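Local structure of putative glycosyltransferase (Mannosyltransferase) involved in glycosylating the PBCV-1 major capsid protein (Paramecium bursaria Chlorella virus 1, 2P6W) at residues Ser81-Asn86 and Ala191-Met196; His108-Ala113 and Tyr175-Ile180; Tyr41-Glu46 and His56-Trp61; Ile120-Lys125 and Tyr152-Val157. The protein probably transfers a sugar from a nucleotide-sugar donor, in a manganese-dependent reaction, in glycosylating the viral major capsid protein, this chain being its N-terminal domain. One frame throughout, in Å; residues are numbered along the deposited sequence.

Contacts 1, 2 and 4 gather round the manganese site of a GT-A-type glycosyltransferase domain, and contact 3 lies farther out beside the nucleotide-sugar pocket. Contact 1 supplies two metal ligands, D82 and H195, and contact 2, nested within its loop with centres 11 Å apart, joins the same small sheet and steadies the histidine: N178 OD1 lies 2.7 Å from H195 ND1. Contact 4 also touches both: E112 OE1 meets N121 ND2 at 2.9 Å, and N121 OD1 packs 3.2 Å from H195 CE1. Contact 3, about 18 Å from contact 1 centre to centre, borders the pocket through R59, whose NH1 comes within 3.0 Å of T122 O in contact 4.

Contact 1 (Ser81-Asn86 and Ala191-Met196); sequences SDVYVN and ALFVHM. With MN (manganese (II) ion), chain B.
A191 O receives N86 ND2 at 2.9 Å, at one end of a short antiparallel ladder between strands 83-85 and 193-195. The ladder follows the metal-binding DxD motif (D80 and D82) of this GT-A-type domain, and its other end closes on manganese. L192 O takes the backbone N of N86, while L192 CD1 brushes CG1 of V85. F193 and V85 form a non-hydrogen-bonded pair; V85 CG2 meets the phenylalanine at the ring edge, in plane, 3.8 Å from CE1, and V83 CG1 packs on F193 CB.

V194 and Y84 are the hydrogen-bonded pair, with N-H to O bonds of 2.9 Å in each direction. Y84 holds CG between its backbone N and carbonyl carbon (chi1 64°), and the ring lies alongside V194, whose CB sits over one face, displaced toward the rim, in a CH-pi contact 3.8 Å from the centroid. H195 pairs with V83, and V83 CG2 lies over the face of the imidazole. With CG anti to the backbone N (chi1 -179°), the histidine runs beside the D82 side chain, ring and carboxylate planes only 17° apart. M196 N bonds to D82 O at 2.8 Å, and M196 CG approaches the edge of the Y84 ring, the sulfur standing obliquely in a Met-aromatic contact.

N178 accepts from H195 ND1, directing NE2 to the metal, and D80 is a further ligand. Manganese is bound by D82 OD2 at 2.1 Å and by H195 NE2 at 2.3 Å.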
# COMPACT_ATOMS: atom_id res chain seq x y z
N SER A 81 0.22 -6.86 -2.17
CA SER A 81 -0.40 -8.17 -1.97
C SER A 81 0.31 -9.01 -0.90
O SER A 81 -0.20 -10.07 -0.49
CB SER A 81 -0.49 -8.95 -3.29
OG SER A 81 0.80 -9.06 -3.88
N ASP A 82 1.45 -8.53 -0.42
CA ASP A 82 2.16 -9.20 0.68
C ASP A 82 1.87 -8.50 2.03
O ASP A 82 2.56 -8.71 3.03
CB ASP A 82 3.64 -9.29 0.37
CG ASP A 82 4.19 -8.02 -0.26
OD1 ASP A 82 4.28 -7.95 -1.51
OD2 ASP A 82 4.53 -7.09 0.49
N VAL A 83 0.81 -7.69 2.06
CA VAL A 83 0.35 -7.07 3.31
C VAL A 83 -0.99 -7.70 3.71
O VAL A 83 -1.83 -7.97 2.85
CB VAL A 83 0.17 -5.53 3.14
CG1 VAL A 83 -0.51 -4.94 4.36
CG2 VAL A 83 1.53 -4.84 2.92
N TYR A 84 -1.20 -7.97 5.00
CA TYR A 84 -2.52 -8.46 5.40
C TYR A 84 -3.04 -7.74 6.63
O TYR A 84 -2.32 -6.97 7.26
CB TYR A 84 -2.50 -9.97 5.63
CG TYR A 84 -1.62 -10.41 6.77
CD1 TYR A 84 -2.14 -10.61 8.05
CD2 TYR A 84 -0.27 -10.68 6.56
CE1 TYR A 84 -1.33 -11.02 9.09
CE2 TYR A 84 0.56 -11.11 7.60
CZ TYR A 84 0.02 -11.27 8.87
OH TYR A 84 0.83 -11.70 9.90
N VAL A 85 -4.30 -7.98 6.93
CA VAL A 85 -4.92 -7.40 8.10
C VAL A 85 -4.71 -8.37 9.26
O VAL A 85 -5.11 -9.54 9.18
CB VAL A 85 -6.41 -7.13 7.86
CG1 VAL A 85 -7.08 -6.69 9.14
CG2 VAL A 85 -6.60 -6.05 6.77
N ASN A 86 -4.09 -7.88 10.33
CA ASN A 86 -3.92 -8.67 11.56
C ASN A 86 -5.29 -9.09 12.14
O ASN A 86 -6.07 -8.23 12.55
CB ASN A 86 -3.18 -7.81 12.59
CG ASN A 86 -3.01 -8.49 13.94
OD1 ASN A 86 -3.27 -9.68 14.09
ND2 ASN A 86 -2.59 -7.72 14.94
N ALA A 191 -0.40 -4.80 15.48
CA ALA A 191 -0.51 -4.03 14.24
C ALA A 191 -1.91 -4.14 13.65
O ALA A 191 -2.68 -5.02 14.01
CB ALA A 191 0.53 -4.54 13.23
N LEU A 192 -2.24 -3.22 12.74
CA LEU A 192 -3.40 -3.40 11.88
C LEU A 192 -2.92 -4.06 10.58
O LEU A 192 -3.43 -5.12 10.21
CB LEU A 192 -4.07 -2.07 11.56
CG LEU A 192 -5.25 -2.17 10.58
CD1 LEU A 192 -6.36 -3.10 11.13
CD2 LEU A 192 -5.77 -0.74 10.29
N PHE A 193 -1.97 -3.41 9.90
CA PHE A 193 -1.42 -3.95 8.63
C PHE A 193 -0.03 -4.55 8.83
O PHE A 193 0.90 -3.87 9.26
CB PHE A 193 -1.36 -2.84 7.56
CG PHE A 193 -2.72 -2.28 7.22
CD1 PHE A 193 -3.78 -3.13 6.94
CD2 PHE A 193 -2.93 -0.90 7.18
CE1 PHE A 193 -5.05 -2.63 6.62
CE2 PHE A 193 -4.18 -0.40 6.86
CZ PHE A 193 -5.24 -1.27 6.58
N VAL A 194 0.08 -5.85 8.53
CA VAL A 194 1.32 -6.58 8.72
C VAL A 194 1.94 -6.81 7.33
O VAL A 194 1.28 -7.27 6.41
CB VAL A 194 1.06 -7.93 9.42
CG1 VAL A 194 2.37 -8.71 9.56
CG2 VAL A 194 0.41 -7.71 10.79
N HIS A 195 3.22 -6.48 7.18
CA HIS A 195 3.80 -6.44 5.85
C HIS A 195 4.91 -7.50 5.70
O HIS A 195 5.93 -7.42 6.36
CB HIS A 195 4.32 -5.02 5.57
CG HIS A 195 4.92 -4.83 4.22
ND1 HIS A 195 5.49 -3.63 3.83
CD2 HIS A 195 5.03 -5.66 3.15
CE1 HIS A 195 5.93 -3.74 2.58
NE2 HIS A 195 5.67 -4.96 2.15
N MET A 196 4.66 -8.52 4.90
CA MET A 196 5.65 -9.58 4.67
C MET A 196 6.69 -9.14 3.64
O MET A 196 6.84 -9.75 2.58
CB MET A 196 4.95 -10.88 4.23
CG MET A 196 3.92 -11.42 5.22
SD MET A 196 3.11 -12.90 4.56
CE MET A 196 2.25 -12.21 3.14
MN MN B . 5.72 -5.50 -0.11

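Contact 2 (His108-Ala113 and Tyr175-Ile180); sequences HTFHEA and YTLNCI
Torsions about CA-CB turn F110 CG (chi1 -52°) and L177 CG (chi1 -66°) aside from their own carbonyl carbons, and the two side chains then meet at a slant, with L177 CB 3.6 Å from both CE1 and CZ of the phenylalanine ring. L177 CD1 follows at 3.9 Å from the same two ring atoms. Nearer the backbone, N178 CB rests 3.9 Å from F110 CB, and the asparagine amide stands almost perpendicular to the phenyl ring, the planes 83° apart. The amide itself is engaged beyond the contact, with OD1 turned to H195 and ND2 donating to N121.

Farther along, I180 CD1 touches E112 at both CB and OE1. That carboxylate is well held: OE2 accepts from the backbone N of S117 and of Y118, and OE1 from N121 ND2.

No direct hydrogen bond joins the segments, and water does that work. One water donates to H111 O and to N178 O, tying the two backbones together. A second donates to A113 O and lies 2.6 Å from Y175 OH, in the plane of the tyrosine ring. H111 ND1 accepts from A113 N, fixing the imidazole, while NE2 bonds to D173.

The contact thus joins the end of strand 107-110, flanked by strands 124-128 and 169-172 in the main sheet of the GT-A-type fold, to the approach to strand 179-180, which lies beside strand 193-195 in the small metal-bearing sheet.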
# COMPACT_ATOMS: atom_id res chain seq x y z
N HIS A 108 -0.21 10.01 3.23
CA HIS A 108 0.33 9.48 4.47
C HIS A 108 1.21 8.28 4.12
O HIS A 108 0.75 7.36 3.43
CB HIS A 108 -0.80 9.03 5.40
CG HIS A 108 -1.55 10.18 5.99
ND1 HIS A 108 -2.70 10.69 5.43
CD2 HIS A 108 -1.28 10.94 7.07
CE1 HIS A 108 -3.11 11.72 6.14
NE2 HIS A 108 -2.28 11.88 7.16
N THR A 109 2.47 8.33 4.55
CA THR A 109 3.44 7.28 4.27
C THR A 109 4.13 6.86 5.57
O THR A 109 3.87 7.44 6.64
CB THR A 109 4.50 7.76 3.22
OG1 THR A 109 5.15 8.94 3.73
CG2 THR A 109 3.81 8.07 1.90
N PHE A 110 4.99 5.86 5.48
CA PHE A 110 5.59 5.22 6.66
C PHE A 110 7.06 4.97 6.45
O PHE A 110 7.48 4.55 5.38
CB PHE A 110 4.85 3.91 7.00
CG PHE A 110 3.39 4.13 7.10
CD1 PHE A 110 2.84 4.61 8.28
CD2 PHE A 110 2.57 3.98 5.98
CE1 PHE A 110 1.48 4.91 8.37
CE2 PHE A 110 1.23 4.27 6.05
CZ PHE A 110 0.67 4.74 7.25
N HIS A 111 7.85 5.26 7.49
CA HIS A 111 9.26 4.94 7.42
C HIS A 111 9.50 3.47 7.73
O HIS A 111 8.57 2.74 8.08
CB HIS A 111 10.10 5.88 8.31
CG HIS A 111 9.97 5.62 9.78
ND1 HIS A 111 10.59 4.57 10.41
CD2 HIS A 111 9.34 6.32 10.76
CE1 HIS A 111 10.32 4.60 11.70
NE2 HIS A 111 9.58 5.67 11.94
N GLU A 112 10.76 3.05 7.56
CA GLU A 112 11.15 1.65 7.85
C GLU A 112 12.46 1.63 8.62
O GLU A 112 13.26 0.71 8.48
CB GLU A 112 11.24 0.80 6.56
CG GLU A 112 12.10 1.40 5.43
CD GLU A 112 12.29 0.44 4.25
OE1 GLU A 112 11.46 -0.47 4.08
OE2 GLU A 112 13.28 0.62 3.51
N ALA A 113 12.64 2.61 9.50
CA ALA A 113 13.88 2.77 10.25
C ALA A 113 13.90 1.96 11.53
O ALA A 113 12.84 1.68 12.09
CB ALA A 113 14.09 4.24 10.59
N TYR A 175 4.71 1.16 12.95
CA TYR A 175 4.52 0.02 13.86
C TYR A 175 3.16 -0.64 13.78
O TYR A 175 3.06 -1.84 14.00
CB TYR A 175 4.86 0.36 15.31
CG TYR A 175 6.18 1.07 15.43
CD1 TYR A 175 7.34 0.56 14.81
CD2 TYR A 175 6.28 2.30 16.09
CE1 TYR A 175 8.56 1.24 14.90
CE2 TYR A 175 7.48 2.97 16.19
CZ TYR A 175 8.62 2.44 15.59
OH TYR A 175 9.83 3.12 15.67
N THR A 176 2.14 0.15 13.46
CA THR A 176 0.79 -0.40 13.33
C THR A 176 0.29 -0.47 11.89
O THR A 176 -0.53 -1.35 11.58
CB THR A 176 -0.25 0.38 14.15
OG1 THR A 176 -0.26 1.74 13.71
CG2 THR A 176 0.08 0.31 15.65
N LEU A 177 0.75 0.44 11.03
CA LEU A 177 0.18 0.54 9.68
C LEU A 177 1.06 0.02 8.52
O LEU A 177 0.59 -0.13 7.40
CB LEU A 177 -0.33 1.95 9.38
CG LEU A 177 -1.52 2.34 10.26
CD1 LEU A 177 -1.74 3.84 10.23
CD2 LEU A 177 -2.82 1.61 9.87
N ASN A 178 2.34 -0.23 8.79
CA ASN A 178 3.19 -0.87 7.79
C ASN A 178 4.20 -1.70 8.56
O ASN A 178 5.40 -1.45 8.54
CB ASN A 178 3.86 0.17 6.88
CG ASN A 178 4.52 -0.46 5.66
OD1 ASN A 178 4.67 -1.68 5.56
ND2 ASN A 178 4.91 0.39 4.69
N CYS A 179 3.66 -2.68 9.29
CA CYS A 179 4.46 -3.40 10.27
C CYS A 179 5.21 -4.55 9.60
O CYS A 179 4.71 -5.69 9.51
CB CYS A 179 3.58 -3.88 11.43
SG CYS A 179 4.59 -4.57 12.74
N ILE A 180 6.40 -4.23 9.11
CA ILE A 180 7.27 -5.20 8.45
C ILE A 180 7.62 -6.33 9.42
O ILE A 180 8.11 -6.10 10.52
CB ILE A 180 8.54 -4.50 7.90
CG1 ILE A 180 8.16 -3.52 6.78
CG2 ILE A 180 9.56 -5.52 7.41
CD1 ILE A 180 9.30 -2.62 6.32
O HOH W 1 7.39 0.22 6.93
O HOH W 2 12.01 2.08 14.70

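Contact 3 (Tyr41-Glu46 and His56-Trp61); sequences YYEESE and HFRRSW
S45 OG receives R58 NH2 at 2.9 Å, a bond that links the end of edge strand 39-43 to the helical region at 56-61 in the nucleotide-binding half of this GT-A-type domain. R58 reaches across with an extended chain: CG is anti to the backbone N, and the run stays stretched as far as NE. Its guanidinium meets S45 OG at the edge, in plane, the N-H to O angle being 161°. NH1 adds two weak bonds, to S45 O and to S45 OG, and the backbone carbonyl carbon of E46 lies over one guanidinium face.

E43 bends at chi2 (70°), which sets its CD, and this folded chain crosses R58 at about a right angle. The carboxylate and guanidinium planes are nearly perpendicular, and E43 OE2 remains 4.3 Å from R58 NH2, well out of the guanidinium plane: a proximity of opposite charges without a salt bridge. The glutamate is instead held by its own segment, and by Q65: OE1 accepts from Y41 OH and from Q65 NE2, and S45 OG donates to OE2 on the anti lone pair of that oxygen. The donors on both oxygens and the nearby guanidinium would favour a charged carboxylate.

W61 presents its ring edge to the same carboxylate, which is turned steeply to the indole. R59, a residue of the UDP-glucose site, points elsewhere, forming a salt bridge with D80. The indole edge closes on E43 with W61 CZ3 3.8 Å from E43 CD.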
# COMPACT_ATOMS: atom_id res chain seq x y z
N TYR A 41 -11.07 -2.51 -4.03
CA TYR A 41 -10.76 -2.71 -5.44
C TYR A 41 -9.57 -3.63 -5.56
O TYR A 41 -8.53 -3.38 -4.94
CB TYR A 41 -10.44 -1.39 -6.20
CG TYR A 41 -10.22 -1.70 -7.66
CD1 TYR A 41 -11.29 -1.80 -8.53
CD2 TYR A 41 -8.95 -2.01 -8.13
CE1 TYR A 41 -11.11 -2.16 -9.86
CE2 TYR A 41 -8.74 -2.36 -9.46
CZ TYR A 41 -9.84 -2.45 -10.32
OH TYR A 41 -9.68 -2.82 -11.64
N TYR A 42 -9.70 -4.69 -6.36
CA TYR A 42 -8.59 -5.65 -6.53
C TYR A 42 -8.30 -5.92 -8.00
O TYR A 42 -9.19 -6.35 -8.74
CB TYR A 42 -8.95 -6.96 -5.83
CG TYR A 42 -7.78 -7.87 -5.60
CD1 TYR A 42 -6.88 -7.63 -4.56
CD2 TYR A 42 -7.57 -8.99 -6.42
CE1 TYR A 42 -5.79 -8.50 -4.34
CE2 TYR A 42 -6.51 -9.85 -6.20
CZ TYR A 42 -5.62 -9.61 -5.17
OH TYR A 42 -4.56 -10.46 -4.94
N GLU A 43 -7.07 -5.65 -8.43
CA GLU A 43 -6.70 -5.84 -9.82
C GLU A 43 -6.19 -7.26 -10.05
O GLU A 43 -5.16 -7.66 -9.52
CB GLU A 43 -5.64 -4.82 -10.23
CG GLU A 43 -5.29 -4.85 -11.73
CD GLU A 43 -6.43 -4.31 -12.61
OE1 GLU A 43 -7.15 -3.38 -12.16
OE2 GLU A 43 -6.61 -4.83 -13.73
N GLU A 44 -6.94 -8.02 -10.85
CA GLU A 44 -6.59 -9.42 -11.12
C GLU A 44 -5.96 -9.61 -12.50
O GLU A 44 -5.57 -10.73 -12.84
CB GLU A 44 -7.83 -10.31 -11.02
CG GLU A 44 -8.43 -10.47 -9.63
CD GLU A 44 -9.77 -11.20 -9.67
OE1 GLU A 44 -9.87 -12.23 -10.38
OE2 GLU A 44 -10.71 -10.75 -8.99
N SER A 45 -5.88 -8.55 -13.30
CA SER A 45 -5.34 -8.65 -14.65
C SER A 45 -3.84 -8.89 -14.65
O SER A 45 -3.13 -8.46 -13.74
CB SER A 45 -5.63 -7.38 -15.45
OG SER A 45 -4.92 -6.28 -14.91
N GLU A 46 -3.37 -9.60 -15.68
CA GLU A 46 -1.94 -9.75 -15.93
C GLU A 46 -1.38 -8.43 -16.49
O GLU A 46 -1.91 -7.90 -17.47
CB GLU A 46 -1.70 -10.89 -16.93
CG GLU A 46 -0.23 -11.08 -17.30
CD GLU A 46 0.01 -12.34 -18.12
OE1 GLU A 46 -0.96 -12.94 -18.63
OE2 GLU A 46 1.20 -12.73 -18.25
N HIS A 56 6.50 -2.69 -10.08
CA HIS A 56 6.42 -1.88 -8.87
C HIS A 56 5.53 -0.64 -9.10
O HIS A 56 4.71 -0.28 -8.24
CB HIS A 56 7.80 -1.46 -8.40
CG HIS A 56 7.80 -0.85 -7.04
ND1 HIS A 56 7.49 0.48 -6.82
CD2 HIS A 56 8.01 -1.41 -5.82
CE1 HIS A 56 7.55 0.72 -5.53
NE2 HIS A 56 7.86 -0.40 -4.89
N PHE A 57 5.68 -0.01 -10.26
CA PHE A 57 4.92 1.20 -10.57
C PHE A 57 3.44 0.95 -10.78
O PHE A 57 2.65 1.88 -10.74
CB PHE A 57 5.47 1.88 -11.82
CG PHE A 57 6.59 2.85 -11.55
CD1 PHE A 57 6.29 4.19 -11.24
CD2 PHE A 57 7.92 2.46 -11.65
CE1 PHE A 57 7.31 5.11 -11.01
CE2 PHE A 57 8.96 3.38 -11.41
CZ PHE A 57 8.64 4.71 -11.10
N ARG A 58 3.07 -0.31 -11.01
CA ARG A 58 1.69 -0.62 -11.38
C ARG A 58 0.64 -0.11 -10.38
O ARG A 58 -0.49 0.21 -10.79
CB ARG A 58 1.48 -2.12 -11.66
CG ARG A 58 0.23 -2.36 -12.50
CD ARG A 58 0.18 -3.75 -13.09
NE ARG A 58 -0.76 -3.80 -14.21
CZ ARG A 58 -1.81 -4.62 -14.29
NH1 ARG A 58 -2.06 -5.49 -13.33
NH2 ARG A 58 -2.60 -4.58 -15.35
N ARG A 59 0.99 -0.01 -9.10
CA ARG A 59 0.07 0.54 -8.09
C ARG A 59 -0.48 1.94 -8.48
O ARG A 59 -1.62 2.27 -8.17
CB ARG A 59 0.75 0.61 -6.74
CG ARG A 59 1.92 1.54 -6.70
CD ARG A 59 2.77 1.27 -5.45
NE ARG A 59 3.53 0.04 -5.65
CZ ARG A 59 4.13 -0.65 -4.68
NH1 ARG A 59 4.05 -0.23 -3.43
NH2 ARG A 59 4.79 -1.76 -4.98
N SER A 60 0.34 2.73 -9.17
CA SER A 60 -0.06 4.09 -9.56
C SER A 60 -0.95 4.10 -10.81
O SER A 60 -1.53 5.13 -11.17
CB SER A 60 1.17 4.98 -9.76
OG SER A 60 1.88 5.11 -8.54
N TRP A 61 -1.03 2.94 -11.47
CA TRP A 61 -2.00 2.72 -12.54
C TRP A 61 -3.30 2.15 -11.95
O TRP A 61 -4.40 2.59 -12.31
CB TRP A 61 -1.41 1.79 -13.60
CG TRP A 61 -2.32 1.48 -14.76
CD1 TRP A 61 -2.47 2.21 -15.89
CD2 TRP A 61 -3.18 0.35 -14.89
NE1 TRP A 61 -3.38 1.61 -16.73
CE2 TRP A 61 -3.84 0.47 -16.13
CE3 TRP A 61 -3.49 -0.75 -14.06
CZ2 TRP A 61 -4.77 -0.47 -16.58
CZ3 TRP A 61 -4.41 -1.69 -14.52
CH2 TRP A 61 -5.04 -1.54 -15.77

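Contact 4 (Ile120-Lys125 and Tyr152-Val157); sequences INTGVK and YEQKTV
I120 CD1 packs on V157 CG1 at 3.8 Å, the two side chains crossing at about a right angle where the loop entering strand 124-128 meets the first turns of helix 153-164. The loop, which contains an Asx turn at N121, borders the manganese site of the GT-A-type fold. I120 O also has the amide carbon of Q154 close beside it.

N121 makes the turn by accepting G123 N at OD1, 2.9 Å away. Next, T122 N donates to Q154 OE1 at 3.1 Å. Extended beyond CG, Q154 carries OE1 across to T122 N, and the donor is tilted 29° from the amide plane.

The T122 side chain faces E153 tip to tip: T122 OG1 donates to the syn lone pair of E153 OE1, 2.6 Å away. A water donates to T122 OG1 and to Q154 OE1, bridging the two.

K125, bent at chi3, which sets its CE, reaches E153 from the other end of the segment, again tip to tip. Its ammonium also forms a salt bridge with E135, so one lysine is shared by two acids. The E153 carboxylate is thus gripped at both oxygens, with K125 NZ 2.7 Å from E153 OE2 on the anti side, 19° out of the carboxylate plane.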
# COMPACT_ATOMS: atom_id res chain seq x y z
N ILE A 120 11.13 5.90 3.12
CA ILE A 120 9.73 5.46 3.24
C ILE A 120 9.57 4.07 2.62
O ILE A 120 10.33 3.68 1.72
CB ILE A 120 8.70 6.46 2.61
CG1 ILE A 120 8.98 6.68 1.11
CG2 ILE A 120 8.74 7.79 3.33
CD1 ILE A 120 7.90 7.49 0.37
N ASN A 121 8.56 3.34 3.11
CA ASN A 121 8.19 2.08 2.50
C ASN A 121 6.75 2.19 2.02
O ASN A 121 5.83 2.34 2.84
CB ASN A 121 8.35 0.95 3.51
CG ASN A 121 7.97 -0.39 2.95
OD1 ASN A 121 6.82 -0.62 2.56
ND2 ASN A 121 8.93 -1.32 2.97
N THR A 122 6.55 2.13 0.69
CA THR A 122 5.24 2.42 0.12
C THR A 122 4.39 1.16 -0.10
O THR A 122 3.42 1.19 -0.87
CB THR A 122 5.35 3.21 -1.21
OG1 THR A 122 6.24 2.54 -2.10
CG2 THR A 122 5.83 4.66 -0.94
N GLY A 123 4.72 0.09 0.62
CA GLY A 123 3.90 -1.13 0.63
C GLY A 123 2.51 -0.85 1.21
O GLY A 123 1.55 -1.59 0.96
N VAL A 124 2.43 0.22 2.01
CA VAL A 124 1.16 0.77 2.53
C VAL A 124 1.24 2.28 2.28
O VAL A 124 2.19 2.92 2.73
CB VAL A 124 1.01 0.53 4.05
CG1 VAL A 124 -0.30 1.12 4.53
CG2 VAL A 124 1.04 -0.98 4.35
N LYS A 125 0.26 2.83 1.57
CA LYS A 125 0.34 4.23 1.12
C LYS A 125 -1.07 4.78 0.99
O LYS A 125 -1.89 4.24 0.24
CB LYS A 125 1.05 4.31 -0.24
CG LYS A 125 1.15 5.71 -0.82
CD LYS A 125 1.86 5.72 -2.19
CE LYS A 125 0.99 5.11 -3.30
NZ LYS A 125 1.55 5.48 -4.68
N TYR A 152 12.03 2.55 -7.39
CA TYR A 152 10.91 2.71 -8.35
C TYR A 152 9.85 3.70 -7.85
O TYR A 152 10.18 4.86 -7.62
CB TYR A 152 10.30 1.35 -8.71
CG TYR A 152 11.34 0.32 -9.07
CD1 TYR A 152 12.23 0.55 -10.10
CD2 TYR A 152 11.41 -0.89 -8.38
CE1 TYR A 152 13.18 -0.40 -10.44
CE2 TYR A 152 12.37 -1.85 -8.71
CZ TYR A 152 13.24 -1.60 -9.74
OH TYR A 152 14.20 -2.54 -10.08
N GLU A 153 8.58 3.30 -7.74
CA GLU A 153 7.53 4.24 -7.30
C GLU A 153 7.85 4.80 -5.93
O GLU A 153 7.47 5.92 -5.58
CB GLU A 153 6.14 3.56 -7.31
CG GLU A 153 5.03 4.32 -6.56
CD GLU A 153 4.96 3.96 -5.07
OE1 GLU A 153 5.79 3.14 -4.60
OE2 GLU A 153 4.05 4.49 -4.37
N GLN A 154 8.55 4.01 -5.12
CA GLN A 154 8.87 4.43 -3.76
C GLN A 154 9.82 5.63 -3.78
O GLN A 154 9.66 6.59 -3.02
CB GLN A 154 9.49 3.25 -3.03
CG GLN A 154 9.83 3.51 -1.59
CD GLN A 154 10.17 2.21 -0.89
OE1 GLN A 154 9.29 1.44 -0.52
NE2 GLN A 154 11.47 1.96 -0.70
N LYS A 155 10.83 5.55 -4.65
CA LYS A 155 11.76 6.66 -4.85
C LYS A 155 11.06 7.85 -5.52
O LYS A 155 11.34 9.01 -5.21
CB LYS A 155 12.95 6.19 -5.70
CG LYS A 155 13.84 7.34 -6.15
CD LYS A 155 15.29 6.92 -6.43
CE LYS A 155 15.40 5.80 -7.45
NZ LYS A 155 16.86 5.48 -7.63
N THR A 156 10.12 7.55 -6.42
CA THR A 156 9.44 8.63 -7.14
C THR A 156 8.56 9.43 -6.19
O THR A 156 8.54 10.67 -6.24
CB THR A 156 8.61 8.06 -8.30
OG1 THR A 156 9.48 7.25 -9.11
CG2 THR A 156 8.00 9.21 -9.12
N VAL A 157 7.82 8.74 -5.34
CA VAL A 157 7.04 9.44 -4.33
C VAL A 157 7.95 10.30 -3.44
O VAL A 157 7.70 11.49 -3.25
CB VAL A 157 6.19 8.44 -3.49
CG1 VAL A 157 5.61 9.13 -2.25
CG2 VAL A 157 5.06 7.90 -4.34
O HOH W 3 7.34 0.06 -2.25